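Local coordinates for putative DNA-binding protein (Ralstonia eutropha, PDB 2OBP) that probably binds DNA through a small winged-helix domain, though its target and biological role are not established, at residues P36-I42 / G76-L80. Residues are numbered along the deposited sequence.
With NO3 (nitrate ion), chain C.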
loop_
_atom_site.group_PDB
_atom_site.type_symbol
_atom_site.label_atom_id
_atom_site.label_comp_id
_atom_site.label_asym_id
_atom_site.label_seq_id
_atom_site.Cartn_x
_atom_site.Cartn_y
_atom_site.Cartn_z
ATOM N N PRO A 36 -6.232 4.585 -7.488
ATOM C CA PRO A 36 -5.474 4.190 -6.288
ATOM C C PRO A 36 -5.829 5.070 -5.110
ATOM O O PRO A 36 -6.046 6.248 -5.288
ATOM C CB PRO A 36 -4.020 4.457 -6.656
ATOM C CG PRO A 36 -3.978 4.523 -8.129
ATOM C CD PRO A 36 -5.327 5.001 -8.585
ATOM N N TRP A 37 -5.817 4.496 -3.921
ATOM C CA TRP A 37 -6.211 5.258 -2.746
ATOM C C TRP A 37 -5.163 6.269 -2.354
ATOM O O TRP A 37 -3.973 6.060 -2.486
ATOM C CB TRP A 37 -6.423 4.322 -1.574
ATOM C CG TRP A 37 -7.622 3.386 -1.709
ATOM C CD1 TRP A 37 -8.447 3.224 -2.780
ATOM C CD2 TRP A 37 -8.115 2.532 -0.692
ATOM N NE1 TRP A 37 -9.416 2.279 -2.491
ATOM C CE2 TRP A 37 -9.223 1.845 -1.212
ATOM C CE3 TRP A 37 -7.680 2.235 0.603
ATOM C CZ2 TRP A 37 -9.916 0.891 -0.476
ATOM C CZ3 TRP A 37 -8.374 1.309 1.330
ATOM C CH2 TRP A 37 -9.475 0.642 0.794
ATOM N N SER A 38 -5.637 7.398 -1.846
ATOM C CA SER A 38 -4.759 8.408 -1.317
ATOM C C SER A 38 -4.078 7.965 -0.031
ATOM O O SER A 38 -4.580 7.122 0.712
ATOM C CB SER A 38 -5.536 9.687 -1.061
ATOM O OG SER A 38 -6.406 9.668 0.074
ATOM N N LEU A 39 -2.915 8.560 0.246
ATOM C CA LEU A 39 -2.161 8.120 1.445
ATOM C C LEU A 39 -2.981 8.207 2.730
ATOM O O LEU A 39 -2.983 7.267 3.517
ATOM C CB LEU A 39 -0.817 8.837 1.561
ATOM C CG LEU A 39 0.066 8.754 0.331
ATOM C CD1 LEU A 39 1.398 9.510 0.594
ATOM C CD2 LEU A 39 0.308 7.329 -0.143
ATOM N N PRO A 40 -3.701 9.320 2.966
ATOM C CA PRO A 40 -4.461 9.349 4.230
ATOM C C PRO A 40 -5.539 8.263 4.365
ATOM O O PRO A 40 -5.867 7.846 5.481
ATOM C CB PRO A 40 -5.110 10.736 4.196
ATOM C CG PRO A 40 -4.136 11.511 3.352
ATOM C CD PRO A 40 -3.785 10.602 2.265
ATOM N N LYS A 41 -6.160 7.891 3.260
ATOM C CA LYS A 41 -7.128 6.828 3.246
ATOM C C LYS A 41 -6.490 5.476 3.563
ATOM O O LYS A 41 -7.031 4.687 4.366
ATOM C CB LYS A 41 -7.828 6.779 1.892
ATOM C CG LYS A 41 -8.936 5.735 1.875
ATOM C CD LYS A 41 -9.724 5.714 0.596
ATOM C CE LYS A 41 -10.657 4.512 0.540
ATOM N NZ LYS A 41 -11.524 4.531 -0.695
ATOM N N ILE A 42 -5.326 5.220 2.972
ATOM C CA ILE A 42 -4.591 3.990 3.295
ATOM C C ILE A 42 -4.243 3.961 4.796
ATOM O O ILE A 42 -4.423 2.923 5.470
ATOM C CB ILE A 42 -3.308 3.871 2.434
ATOM C CG1 ILE A 42 -3.613 3.777 0.936
ATOM C CG2 ILE A 42 -2.523 2.628 2.808
ATOM C CD1 ILE A 42 -2.408 4.141 -0.029
ATOM N N GLY A 76 -0.092 12.298 -2.285
ATOM C CA GLY A 76 -0.410 11.459 -3.424
ATOM C C GLY A 76 -1.127 10.177 -3.088
ATOM O O GLY A 76 -2.076 10.207 -2.289
ATOM N N HIS A 77 -0.729 9.076 -3.723
ATOM C CA HIS A 77 -1.470 7.834 -3.611
ATOM C C HIS A 77 -0.489 6.653 -3.730
ATOM O O HIS A 77 0.668 6.846 -4.104
ATOM C CB HIS A 77 -2.580 7.718 -4.682
ATOM C CG HIS A 77 -2.109 7.949 -6.080
ATOM N ND1 HIS A 77 -1.492 6.971 -6.838
ATOM C CD2 HIS A 77 -2.172 9.053 -6.856
ATOM C CE1 HIS A 77 -1.217 7.468 -8.036
ATOM N NE2 HIS A 77 -1.585 8.732 -8.060
ATOM N N ALA A 78 -0.977 5.474 -3.439
ATOM C CA ALA A 78 -0.155 4.276 -3.548
ATOM C C ALA A 78 -1.043 3.090 -3.886
ATOM O O ALA A 78 -2.253 3.083 -3.647
ATOM C CB ALA A 78 0.588 4.028 -2.222
ATOM N N SER A 79 -0.409 2.085 -4.441
ATOM C CA SER A 79 -1.097 0.891 -4.932
ATOM C C SER A 79 -0.061 -0.241 -5.057
ATOM O O SER A 79 1.137 0.032 -5.091
ATOM C CB SER A 79 -1.768 1.099 -6.287
ATOM O OG SER A 79 -0.916 1.691 -7.242
ATOM N N LEU A 80 -0.547 -1.464 -5.190
ATOM C CA LEU A 80 0.338 -2.589 -5.499
ATOM C C LEU A 80 0.739 -2.529 -6.962
ATOM O O LEU A 80 -0.092 -2.189 -7.824
ATOM C CB LEU A 80 -0.307 -3.902 -5.170
ATOM C CG LEU A 80 -0.707 -4.134 -3.731
ATOM C CD1 LEU A 80 -1.526 -5.411 -3.567
ATOM C CD2 LEU A 80 0.492 -4.097 -2.801
HETATM N N NO3 C . -1.444 12.726 1.246
HETATM O O1 NO3 C . -1.443 12.063 0.039
HETATM O O2 NO3 C . -0.361 12.570 2.106
HETATM O O3 NO3 C . -2.556 13.556 1.560
HETATM O O HOH W 1 -4.728 1.926 -3.639
#
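In this winged-helix arrangement, the extended lead-in to helix 39-46 joins the antiparallel hairpin of strands 66-70 and 76-80 through a single antiparallel beta bridge, Ser38 opposite His77. Two backbone hydrogen bonds make it: Ala78 N to Trp37 O at 3.2 Å and Leu39 N to Gly76 O at 3.1 Å. Between them Ser38 CA comes within 3.4 Å of Gly76 O in a CA-H...O contact. A water carries the pairing one step further, accepting from Trp37 N (2.8 Å) and donating to Ala78 O (2.7 Å). Ser38 then ends the extended run as N-cap, its O taking Ile42 N at 3.0 Å in the first helical turn.

Beyond the bridge, the helix brings Ile42 CD1 to 3.7 Å and Leu39 CD2 to 3.9 Å from Ala78 CB. Leu39 and Ile42 also pack on helix 50-62, so Ala78 joins a buried apolar cluster. Pro36 CB lies 3.6 Å from His77 ND1, packing against the imidazole at the partly exposed margin. At the start of the strand Gly76 N donates to O1 of a nitrate, probably from the crystallisation liquor, at 2.7 Å. On its other edge the strand bonds to 66-70 through His77 and Ser79, so the lead-in acts as a short third strand: two direct hydrogen bonds and one water link tie the main chains, while Leu39 and Ile42 pack the helix start on Ala78.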